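Local coordinates for uncharacterized protein Q99UF4 (PDB 3B2N) that probably acts as a DNA-binding response regulator of the LuxR family, its receiver domain taking up a phosphoryl signal that controls transcription, at residues A[24-29]-A[108-113]; A[52-57]-A[115-120]. All blocks are in the same frame, centred on the assembly; numbering follows the deposited sequence.

How the contacts relate
From the N terminus, the chain runs through helix 13-26; from 24-29, at the end of that helix, contact 1 closes a loop of 78 residues onto 108-113, at the start of helix 110-121. Before that loop closes, strand 52-55 has already been laid down; contact 2 joins it to 115-120, further along the same last helix. The segments therefore alternate along the chain and the two loops cross rather than nest. Contact 1 ties helix 110-121 to helix 13-26 at the surface; contact 2 seats it on the central strand of the parallel sheet. Their centres lie about 10 Å apart, and Leu113 CD2 of contact 1 approaches Ile54 CD1 of contact 2 at 4.3 Å.

Contact 1 (A[24-29]-A[108-113]); sequences KLHGDF and RSIEEL. With NA (sodium ion), chain B.
The imidazole of His26 takes the aliphatic part of Glu111 over one face: Glu111 CG rides 3.4 Å above the plane of the His26 ring, displaced toward the rim on the CE1 side, in a CH-pi contact. The Glu111 chain bends at its second torsion (chi2 85°), which carries the carboxylate past the CE1-NE2 rim, on the same side of the ring plane as CG and tilted 30° from it. Glu111 OE2 is 3.8 Å from His26 NE2 and makes no hydrogen bond to it; any electrostatic help would depend on the charge of the imidazole. Ile110 adds an oblique approach, its CG2 lying 4.1 Å from His26 CD2.

Glu111 sits in the first turn of its helix, which starts with a capping box. Ser109 is the N-cap: Glu112 N donates to Ser109 OG at 3.1 Å, while Ser109 N returns a bond of 2.9 Å to Glu112 OE1. Glu112 CD lies at the edge of the Arg108 guanidinium, in its plane, and Glu112 OE1 takes a weak bond from Arg108 NE, part of a salt bridge.

On either side of His26 in sequence, carbonyls of the helix end and the turn bind a sodium ion. Lys24 O binds the metal at 2.2 Å and Gly27 O at 2.3 Å, and two waters add further ligands; one water donates to Leu25 O and the other to Phe29 O, so the ion and its waters link four carbonyls, from the end of helix 13-26 to the first residue of strand 29-35.

His26 also touches Val114, and Ile110 packs on Leu22 and Ile23, which joins helices 13-26 and 110-121 on the same side of the receiver-domain sheet. Underneath, Phe29 and Leu113 fill the layer between these helices and strands 4-9 and 79-84.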
loop_
_atom_site.group_PDB
_atom_site.type_symbol
_atom_site.label_atom_id
_atom_site.label_comp_id
_atom_site.label_asym_id
_atom_site.label_seq_id
_atom_site.Cartn_x
_atom_site.Cartn_y
_atom_site.Cartn_z
ATOM N N LYS A 24 11.718 -4.107 5.195
ATOM C CA LYS A 24 12.928 -4.678 4.650
ATOM C C LYS A 24 13.609 -5.685 5.596
ATOM O O LYS A 24 14.217 -6.643 5.123
ATOM C CB LYS A 24 13.930 -3.585 4.278
ATOM C CG LYS A 24 13.679 -2.996 2.899
ATOM C CD LYS A 24 14.747 -1.986 2.501
ATOM C CE LYS A 24 14.860 -0.837 3.519
ATOM N NZ LYS A 24 15.584 0.310 2.883
ATOM N N LEU A 25 13.534 -5.456 6.905
ATOM C CA LEU A 25 14.119 -6.382 7.886
ATOM C C LEU A 25 13.240 -7.627 8.161
ATOM O O LEU A 25 13.774 -8.692 8.472
ATOM C CB LEU A 25 14.414 -5.668 9.195
ATOM C CG LEU A 25 15.523 -4.607 9.151
ATOM C CD1 LEU A 25 15.553 -3.818 10.418
ATOM C CD2 LEU A 25 16.842 -5.209 8.914
ATOM N N HIS A 26 11.912 -7.480 8.065
ATOM C CA HIS A 26 10.974 -8.569 8.420
ATOM C C HIS A 26 10.731 -9.534 7.264
ATOM O O HIS A 26 10.133 -10.600 7.454
ATOM C CB HIS A 26 9.624 -8.015 8.948
ATOM C CG HIS A 26 9.645 -7.679 10.411
ATOM N ND1 HIS A 26 9.845 -8.630 11.393
ATOM C CD2 HIS A 26 9.544 -6.494 11.054
ATOM C CE1 HIS A 26 9.854 -8.045 12.582
ATOM N NE2 HIS A 26 9.652 -6.745 12.405
ATOM N N GLY A 27 11.190 -9.173 6.073
ATOM C CA GLY A 27 10.898 -9.983 4.892
ATOM C C GLY A 27 11.874 -9.747 3.772
ATOM O O GLY A 27 12.862 -9.032 3.949
ATOM N N ASP A 28 11.602 -10.352 2.617
ATOM C CA ASP A 28 12.513 -10.263 1.455
ATOM C C ASP A 28 12.020 -9.245 0.422
ATOM O O ASP A 28 11.490 -9.594 -0.629
ATOM C CB ASP A 28 12.702 -11.645 0.840
ATOM C CG ASP A 28 13.409 -12.586 1.785
ATOM O OD1 ASP A 28 14.375 -12.141 2.464
ATOM O OD2 ASP A 28 12.978 -13.749 1.878
ATOM N N PHE A 29 12.207 -7.977 0.747
ATOM C CA PHE A 29 11.614 -6.899 -0.012
ATOM C C PHE A 29 12.669 -5.855 -0.344
ATOM O O PHE A 29 13.607 -5.664 0.412
ATOM C CB PHE A 29 10.489 -6.258 0.820
ATOM C CG PHE A 29 9.427 -7.225 1.262
ATOM C CD1 PHE A 29 9.374 -7.682 2.592
ATOM C CD2 PHE A 29 8.464 -7.691 0.360
ATOM C CE1 PHE A 29 8.371 -8.605 3.015
ATOM C CE2 PHE A 29 7.455 -8.609 0.770
ATOM C CZ PHE A 29 7.418 -9.065 2.106
ATOM N N ARG A 108 -2.839 -4.255 13.481
ATOM C CA ARG A 108 -1.912 -5.348 13.162
ATOM C C ARG A 108 -0.517 -4.815 13.248
ATOM O O ARG A 108 -0.305 -3.620 13.016
ATOM C CB ARG A 108 -2.150 -5.824 11.699
ATOM C CG ARG A 108 -3.599 -6.250 11.383
ATOM C CD ARG A 108 -3.892 -7.695 11.836
ATOM N NE ARG A 108 -4.106 -7.744 13.267
ATOM C CZ ARG A 108 -5.231 -7.371 13.889
ATOM N NH1 ARG A 108 -5.288 -7.465 15.219
ATOM N NH2 ARG A 108 -6.292 -6.897 13.204
ATOM N N SER A 109 0.445 -5.687 13.545
ATOM C CA SER A 109 1.858 -5.308 13.529
ATOM C C SER A 109 2.423 -5.330 12.113
ATOM O O SER A 109 1.803 -5.878 11.197
ATOM C CB SER A 109 2.663 -6.307 14.363
ATOM O OG SER A 109 2.598 -7.601 13.767
ATOM N N ILE A 110 3.625 -4.764 11.941
ATOM C CA ILE A 110 4.357 -4.841 10.672
ATOM C C ILE A 110 4.690 -6.319 10.304
ATOM O O ILE A 110 4.563 -6.723 9.136
ATOM C CB ILE A 110 5.586 -3.837 10.627
ATOM C CG1 ILE A 110 5.033 -2.401 10.504
ATOM C CG2 ILE A 110 6.584 -4.204 9.460
ATOM C CD1 ILE A 110 6.050 -1.255 10.587
ATOM N N GLU A 111 5.003 -7.122 11.299
ATOM C CA GLU A 111 5.167 -8.595 11.131
ATOM C C GLU A 111 3.941 -9.232 10.482
ATOM O O GLU A 111 4.069 -10.008 9.537
ATOM C CB GLU A 111 5.339 -9.315 12.482
ATOM C CG GLU A 111 6.612 -9.051 13.213
ATOM C CD GLU A 111 6.598 -7.768 14.087
ATOM O OE1 GLU A 111 5.936 -6.728 13.748
ATOM O OE2 GLU A 111 7.287 -7.817 15.140
ATOM N N GLU A 112 2.747 -8.938 11.015
ATOM C CA GLU A 112 1.481 -9.418 10.382
ATOM C C GLU A 112 1.283 -8.831 8.971
ATOM O O GLU A 112 0.880 -9.509 8.026
ATOM C CB GLU A 112 0.311 -9.105 11.307
ATOM C CG GLU A 112 0.420 -9.919 12.630
ATOM C CD GLU A 112 -0.553 -9.488 13.730
ATOM O OE1 GLU A 112 -0.840 -8.285 13.874
ATOM O OE2 GLU A 112 -1.033 -10.374 14.474
ATOM N N LEU A 113 1.628 -7.562 8.820
ATOM C CA LEU A 113 1.522 -6.962 7.502
ATOM C C LEU A 113 2.437 -7.699 6.501
ATOM O O LEU A 113 2.017 -8.002 5.385
ATOM C CB LEU A 113 1.809 -5.448 7.576
ATOM C CG LEU A 113 2.073 -4.740 6.250
ATOM C CD1 LEU A 113 0.822 -4.776 5.451
ATOM C CD2 LEU A 113 2.570 -3.307 6.451
HETATM NA NA NA B . 15.020 -8.662 4.601
HETATM O O HOH W 1 14.724 -10.282 6.504
HETATM O O HOH W 2 15.433 -7.348 2.338
#

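Contact 2 (A[52-57]-A[115-120]); sequences VVILDI and ETINKV
The CB of Ile117 points from helix 110-121 toward strand 52-55 and branches into CG1 and CG2. The shorter branch, CG2, stands anti to the backbone N and meets Val52 CG1 at 4.3 Å; on another side, the ring of Phe29 packs against Ile117 CG2. The longer branch runs from CG1, nearly extended (chi2 164°), and carries CD1 to within 3.8 Å of Ile54 CD1, a methyl-to-methyl meeting in which the two isoleucine side chains cross at about a right angle. Val52 faces the helix, and Ile54 reaches it with its CD1, on the same face of the sheet, while the alternate residues Val53 and Leu55 pack on helix 64-73 across the other, the alternation of a CheY-like alpha/beta sandwich with strand order 2-1-3-4-5. This is the third strand of the sequence, and Asp56 follows directly at its end, the place where receiver domains carry their phospho-accepting aspartate. Asp56 OD2 accepts from Asp11 N, and a long, weak ion pair links Asp56 OD1 with Lys106 NZ. Leu6 of strand 4-9 touches both Val52 and Ile54, and Ile81 of strand 79-84 also receives Ile117.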
loop_
_atom_site.group_PDB
_atom_site.type_symbol
_atom_site.label_atom_id
_atom_site.label_comp_id
_atom_site.label_asym_id
_atom_site.label_seq_id
_atom_site.Cartn_x
_atom_site.Cartn_y
_atom_site.Cartn_z
ATOM N N VAL A 52 4.307 -4.791 -5.588
ATOM C CA VAL A 52 3.311 -4.611 -4.542
ATOM C C VAL A 52 3.344 -3.151 -4.123
ATOM O O VAL A 52 4.428 -2.506 -4.088
ATOM C CB VAL A 52 3.678 -5.453 -3.233
ATOM C CG1 VAL A 52 2.671 -5.201 -2.102
ATOM C CG2 VAL A 52 3.821 -6.957 -3.516
ATOM N N VAL A 53 2.173 -2.628 -3.785
ATOM C CA VAL A 53 2.121 -1.313 -3.141
ATOM C C VAL A 53 1.352 -1.375 -1.829
ATOM O O VAL A 53 0.361 -2.134 -1.681
ATOM C CB VAL A 53 1.562 -0.167 -4.051
ATOM C CG1 VAL A 53 2.486 0.087 -5.238
ATOM C CG2 VAL A 53 0.127 -0.471 -4.578
ATOM N N ILE A 54 1.800 -0.543 -0.884
ATOM C CA ILE A 54 1.118 -0.355 0.390
ATOM C C ILE A 54 0.585 1.079 0.407
ATOM O O ILE A 54 1.370 2.034 0.204
ATOM C CB ILE A 54 2.104 -0.616 1.531
ATOM C CG1 ILE A 54 2.684 -2.030 1.341
ATOM C CG2 ILE A 54 1.447 -0.587 2.827
ATOM C CD1 ILE A 54 3.688 -2.382 2.412
ATOM N N LEU A 55 -0.721 1.219 0.653
ATOM C CA LEU A 55 -1.373 2.504 0.480
ATOM C C LEU A 55 -2.195 2.809 1.724
ATOM O O LEU A 55 -3.044 1.986 2.145
ATOM C CB LEU A 55 -2.338 2.432 -0.733
ATOM C CG LEU A 55 -1.990 2.818 -2.171
ATOM C CD1 LEU A 55 -0.540 2.809 -2.483
ATOM C CD2 LEU A 55 -2.742 1.966 -3.142
ATOM N N ASP A 56 -1.926 3.966 2.314
ATOM C CA ASP A 56 -2.806 4.554 3.331
ATOM C C ASP A 56 -4.057 5.075 2.566
ATOM O O ASP A 56 -4.002 5.240 1.359
ATOM C CB ASP A 56 -2.017 5.697 4.022
ATOM C CG ASP A 56 -2.735 6.325 5.198
ATOM O OD1 ASP A 56 -3.745 5.758 5.731
ATOM O OD2 ASP A 56 -2.293 7.433 5.579
ATOM N N ILE A 57 -5.183 5.296 3.244
ATOM C CA ILE A 57 -6.362 5.842 2.558
ATOM C C ILE A 57 -6.298 7.345 2.485
ATOM O O ILE A 57 -6.168 7.915 1.425
ATOM C CB ILE A 57 -7.660 5.458 3.219
ATOM C CG1 ILE A 57 -7.813 3.940 3.213
ATOM C CG2 ILE A 57 -8.861 6.172 2.487
ATOM C CD1 ILE A 57 -9.190 3.421 3.663
ATOM N N GLU A 115 3.486 -10.881 6.702
ATOM C CA GLU A 115 2.811 -12.157 6.400
ATOM C C GLU A 115 1.730 -11.953 5.345
ATOM O O GLU A 115 1.615 -12.751 4.398
ATOM C CB GLU A 115 2.114 -12.716 7.637
ATOM C CG GLU A 115 2.967 -13.115 8.798
ATOM C CD GLU A 115 2.122 -13.814 9.863
ATOM O OE1 GLU A 115 2.360 -13.587 11.086
ATOM O OE2 GLU A 115 1.199 -14.572 9.452
ATOM N N THR A 116 0.941 -10.876 5.501
ATOM C CA THR A 116 -0.119 -10.586 4.552
ATOM C C THR A 116 0.387 -10.313 3.132
ATOM O O THR A 116 -0.145 -10.850 2.166
ATOM C CB THR A 116 -1.014 -9.435 5.048
ATOM O OG1 THR A 116 -1.602 -9.824 6.311
ATOM C CG2 THR A 116 -2.077 -9.155 4.031
ATOM N N ILE A 117 1.439 -9.520 3.010
ATOM C CA ILE A 117 2.048 -9.273 1.720
ATOM C C ILE A 117 2.531 -10.600 1.105
ATOM O O ILE A 117 2.283 -10.882 -0.091
ATOM C CB ILE A 117 3.234 -8.333 1.878
ATOM C CG1 ILE A 117 2.786 -6.950 2.395
ATOM C CG2 ILE A 117 4.023 -8.238 0.616
ATOM C CD1 ILE A 117 3.956 -6.118 2.923
ATOM N N ASN A 118 3.212 -11.415 1.912
ATOM C CA ASN A 118 3.659 -12.710 1.423
ATOM C C ASN A 118 2.487 -13.587 0.925
ATOM O O ASN A 118 2.600 -14.177 -0.135
ATOM C CB ASN A 118 4.489 -13.462 2.472
ATOM C CG ASN A 118 5.861 -12.852 2.668
ATOM O OD1 ASN A 118 6.443 -12.281 1.746
ATOM N ND2 ASN A 118 6.387 -12.975 3.871
ATOM N N LYS A 119 1.389 -13.669 1.680
ATOM C CA LYS A 119 0.223 -14.464 1.245
ATOM C C LYS A 119 -0.301 -13.886 -0.048
ATOM O O LYS A 119 -0.558 -14.614 -0.981
ATOM C CB LYS A 119 -0.937 -14.481 2.250
ATOM C CG LYS A 119 -0.570 -14.622 3.704
ATOM C CD LYS A 119 -0.549 -16.045 4.197
ATOM C CE LYS A 119 -0.769 -16.062 5.713
ATOM N NZ LYS A 119 0.214 -16.950 6.415
ATOM N N VAL A 120 -0.442 -12.576 -0.105
ATOM C CA VAL A 120 -0.953 -11.927 -1.300
ATOM C C VAL A 120 -0.035 -12.177 -2.513
ATOM O O VAL A 120 -0.502 -12.475 -3.606
ATOM C CB VAL A 120 -1.173 -10.403 -1.047
ATOM C CG1 VAL A 120 -1.383 -9.664 -2.313
ATOM C CG2 VAL A 120 -2.344 -10.179 -0.125
#